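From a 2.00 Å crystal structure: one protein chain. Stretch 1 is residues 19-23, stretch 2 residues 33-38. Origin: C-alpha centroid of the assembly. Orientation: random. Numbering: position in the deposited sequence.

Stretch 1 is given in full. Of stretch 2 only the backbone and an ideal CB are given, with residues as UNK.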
ATOM      1  N   ALA A  19     -10.713   1.109 -15.241  1.00 24.05           N
ATOM      2  CA  ALA A  19     -10.676   0.319 -14.012  1.00 24.83           C
ATOM      3  C   ALA A  19     -12.104   0.088 -13.550  1.00 24.90           C
ATOM      4  O   ALA A  19     -12.945   0.983 -13.639  1.00 26.01           O
ATOM      5  CB  ALA A  19      -9.887   1.058 -12.926  1.00 24.44           C
ATOM      6  N   VAL A  20     -12.372  -1.096 -13.034  1.00 24.15           N
ATOM      7  CA  VAL A  20     -13.655  -1.374 -12.438  1.00 24.03           C
ATOM      8  C   VAL A  20     -13.539  -1.311 -10.916  1.00 24.54           C
ATOM      9  O   VAL A  20     -13.106  -2.287 -10.298  1.00 23.99           O
ATOM     10  CB  VAL A  20     -14.216  -2.740 -12.890  1.00 23.96           C
ATOM     11  CG1 VAL A  20     -15.647  -2.939 -12.334  1.00 23.68           C
ATOM     12  CG2 VAL A  20     -14.182  -2.826 -14.449  1.00 23.27           C
ATOM     13  N   LEU A  21     -13.935  -0.173 -10.341  1.00 22.98           N
ATOM     14  CA  LEU A  21     -13.896   0.037  -8.889  1.00 25.23           C
ATOM     15  C   LEU A  21     -15.246  -0.181  -8.241  1.00 24.85           C
ATOM     16  O   LEU A  21     -16.246  -0.306  -8.920  1.00 24.92           O
ATOM     17  CB  LEU A  21     -13.412   1.463  -8.563  1.00 23.66           C
ATOM     18  CG  LEU A  21     -12.157   1.859  -9.317  1.00 25.91           C
ATOM     19  CD1 LEU A  21     -11.633   3.262  -8.915  1.00 25.21           C
ATOM     20  CD2 LEU A  21     -11.092   0.785  -9.019  1.00 27.21           C
ATOM     21  N   ILE A  22     -15.260  -0.215  -6.916  1.00 25.71           N
ATOM     22  CA  ILE A  22     -16.504  -0.212  -6.157  1.00 26.28           C
ATOM     23  C   ILE A  22     -16.505   0.883  -5.088  1.00 27.10           C
ATOM     24  O   ILE A  22     -15.429   1.315  -4.630  1.00 26.64           O
ATOM     25  CB  ILE A  22     -16.776  -1.557  -5.472  1.00 26.24           C
ATOM     26  CG1 ILE A  22     -15.600  -1.931  -4.543  1.00 24.93           C
ATOM     27  CG2 ILE A  22     -17.067  -2.647  -6.524  1.00 26.75           C
ATOM     28  CD1 ILE A  22     -15.841  -3.177  -3.713  1.00 23.70           C
ATOM     29  N   ARG A  23     -17.703   1.339  -4.716  1.00 27.87           N
ATOM     30  CA  ARG A  23     -17.863   2.202  -3.530  1.00 28.65           C
ATOM     31  C   ARG A  23     -18.630   1.334  -2.593  1.00 28.27           C
ATOM     32  O   ARG A  23     -19.750   0.918  -2.874  1.00 29.73           O
ATOM     33  CB  ARG A  23     -18.590   3.543  -3.794  1.00 28.96           C
ATOM     34  CG  ARG A  23     -17.839   4.521  -4.741  1.00 32.87           C
ATOM     35  CD  ARG A  23     -18.373   5.979  -4.680  1.00 37.12           C
ATOM     36  NE  ARG A  23     -17.786   6.775  -5.772  1.00 44.02           N
ATOM     37  CZ  ARG A  23     -18.424   7.169  -6.875  1.00 45.23           C
ATOM     38  NH1 ARG A  23     -19.699   6.865  -7.070  1.00 46.48           N
ATOM     39  NH2 ARG A  23     -17.777   7.869  -7.804  1.00 48.70           N
ATOM     40  N   UNK A  33     -16.454   4.123   0.593  1.00 22.64           N
ATOM     41  CA  UNK A  33     -15.098   4.458   0.190  1.00 22.80           C
ATOM     42  C   UNK A  33     -14.781   3.699  -1.102  1.00 23.13           C
ATOM     43  O   UNK A  33     -15.258   2.577  -1.302  1.00 23.42           O
ATOM     44  CB  UNK A  33     -14.094   4.121   1.294  1.00 22.80           C
ATOM     45  N   UNK A  34     -14.020   4.352  -1.978  1.00 23.19           N
ATOM     46  CA  UNK A  34     -13.607   3.807  -3.271  1.00 24.27           C
ATOM     47  C   UNK A  34     -12.539   2.721  -3.051  1.00 23.59           C
ATOM     48  O   UNK A  34     -11.481   2.974  -2.408  1.00 24.10           O
ATOM     49  CB  UNK A  34     -13.074   4.916  -4.181  1.00 24.27           C
ATOM     50  N   UNK A  35     -12.834   1.528  -3.552  1.00 21.66           N
ATOM     51  CA  UNK A  35     -11.959   0.369  -3.403  1.00 22.43           C
ATOM     52  C   UNK A  35     -11.863  -0.401  -4.716  1.00 22.32           C
ATOM     53  O   UNK A  35     -12.729  -0.265  -5.600  1.00 22.00           O
ATOM     54  CB  UNK A  35     -12.465  -0.546  -2.286  1.00 22.43           C
ATOM     55  N   UNK A  36     -10.817  -1.205  -4.845  1.00 21.95           N
ATOM     56  CA  UNK A  36     -10.823  -2.286  -5.877  1.00 21.42           C
ATOM     57  C   UNK A  36     -11.604  -3.507  -5.336  1.00 21.35           C
ATOM     58  O   UNK A  36     -12.110  -3.465  -4.210  1.00 21.97           O
ATOM     59  CB  UNK A  36      -9.396  -2.692  -6.250  1.00 21.42           C
ATOM     60  N   UNK A  37     -11.747  -4.566  -6.141  1.00 20.76           N
ATOM     61  CA  UNK A  37     -12.463  -5.778  -5.747  1.00 21.20           C
ATOM     62  C   UNK A  37     -11.651  -6.546  -4.736  1.00 22.18           C
ATOM     63  O   UNK A  37     -10.431  -6.603  -4.860  1.00 23.97           O
ATOM     64  CB  UNK A  37     -12.770  -6.657  -6.961  1.00 21.20           C
ATOM     65  N   UNK A  38     -12.300  -7.142  -3.733  1.00 22.64           N
ATOM     66  CA  UNK A  38     -11.557  -7.932  -2.760  1.00 23.44           C
ATOM     67  C   UNK A  38     -12.473  -8.838  -1.961  1.00 24.04           C
ATOM     68  O   UNK A  38     -13.668  -8.566  -1.838  1.00 24.36           O
ATOM     69  CB  UNK A  38     -10.777  -7.016  -1.815  1.00 23.44           C
TER

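The two stretches run antiparallel, and their tie is a pair of backbone hydrogen bonds centred on position 35. The pairing uses backbone atoms, so it does not itself select a side chain at 35, except that proline, with no amide hydrogen, could not donate. What distinguishes the positions is the surroundings of each CB.

At position 33 the CB points away from stretch 1 and has none of its atoms within 5.5 Å. The extended backbone, phi/psi -150/144, suits a beta-branched residue, but stretch 1 selects nothing. The residue is Ile 33; its contribution here is backbone, its O accepting a CA-H...O contact from Arg 23 CA at 3.4 Å.

Position 34 sits opposite Arg 23 in a non-hydrogen-bonded pair, its CB on the same face of the sheet as that side chain. The ideal CB lies 4.8 Å from Arg 23 CG and 5.2 Å from Leu 21 CD1, so the site has an aliphatic, partly cationic border. Valine, isoleucine, threonine or an acidic residue could all serve. Thr 34 is found, and it combines two characters: CG2 packs on Leu 21 CD1 at 3.7 Å, while OG1 lies 4.1 Å from Arg 23 CG and near the plane of the guanidinium, at its edge, without a hydrogen bond being formed.

Position 35 pairs with Ile 22: its N donates to Ile 22 O at 2.8 Å, and its O accepts from Ile 22 N at 2.9 Å, both nearly straight. CA-to-CB points to the same face of the sheet as the side chain of Ile 22, and the ideal CB is 4.1 Å from Ile 22 CG1, so carbon-rich stems pack well there; stretch 1 offers no charge or polar side-chain group on that face to fix the end. Valine, leucine or a long polar residue with a methylene stem would fit. Glu 35 takes the last course: CB lies 4.0 Å from Ile 22 CG1, and OE2 is hydrogen-bonded elsewhere in the structure.

At position 36 the CB points away, yet the ideal CB of 36 is 4.8 Å from Leu 21 CD2, a methyl open to any branched aliphatic chain, with valine, isoleucine and leucine all plausible. Ile 36, with chi1 in p, brings CG2 to 3.8 Å from Leu 21 CD2, an apolar contact.

Position 37 points sideways, with no stretch 1 atom within 5.5 Å of the ideal CB; a modest apolar residue would be compatible, though weakly specified. Val 37 brings CG2 to 4.4 Å from Val 20 O, a carbonyl that finds no polar partner in the model.

At position 38 CA-to-CB is likewise sideways, with no stretch 1 atom within 5.5 Å of the ideal CB, so stretch 1 sets little preference. Ala 38 makes no contact with stretch 1.

Stretch 2, residues 33-38: ITEIVA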
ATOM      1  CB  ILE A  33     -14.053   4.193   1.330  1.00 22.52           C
ATOM      2  CG1 ILE A  33     -12.621   4.498   0.853  1.00 21.79           C
ATOM      3  CG2 ILE A  33     -14.200   2.767   1.897  1.00 23.09           C
ATOM      4  CD1 ILE A  33     -11.545   4.626   1.945  1.00 22.79           C
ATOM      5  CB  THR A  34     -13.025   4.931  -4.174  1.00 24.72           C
ATOM      6  OG1 THR A  34     -14.032   5.919  -4.352  1.00 25.54           O
ATOM      7  CG2 THR A  34     -12.694   4.389  -5.552  1.00 28.12           C
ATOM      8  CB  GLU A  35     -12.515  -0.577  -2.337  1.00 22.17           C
ATOM      9  CG  GLU A  35     -12.636   0.064  -0.950  1.00 26.29           C
ATOM     10  CD  GLU A  35     -13.291  -0.858   0.055  1.00 32.18           C
ATOM     11  OE1 GLU A  35     -14.138  -1.693  -0.355  1.00 35.92           O
ATOM     12  OE2 GLU A  35     -12.959  -0.755   1.247  1.00 34.27           O
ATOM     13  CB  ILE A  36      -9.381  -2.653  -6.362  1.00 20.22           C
ATOM     14  CG1 ILE A  36      -8.525  -3.208  -5.218  1.00 21.64           C
ATOM     15  CG2 ILE A  36      -8.688  -1.423  -7.048  1.00 21.50           C
ATOM     16  CD1 ILE A  36      -7.169  -3.865  -5.750  1.00 20.36           C
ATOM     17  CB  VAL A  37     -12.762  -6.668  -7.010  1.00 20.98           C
ATOM     18  CG1 VAL A  37     -13.369  -8.017  -6.615  1.00 21.89           C
ATOM     19  CG2 VAL A  37     -13.714  -5.920  -7.954  1.00 20.90           C
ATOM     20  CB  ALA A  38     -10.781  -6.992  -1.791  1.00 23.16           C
TER
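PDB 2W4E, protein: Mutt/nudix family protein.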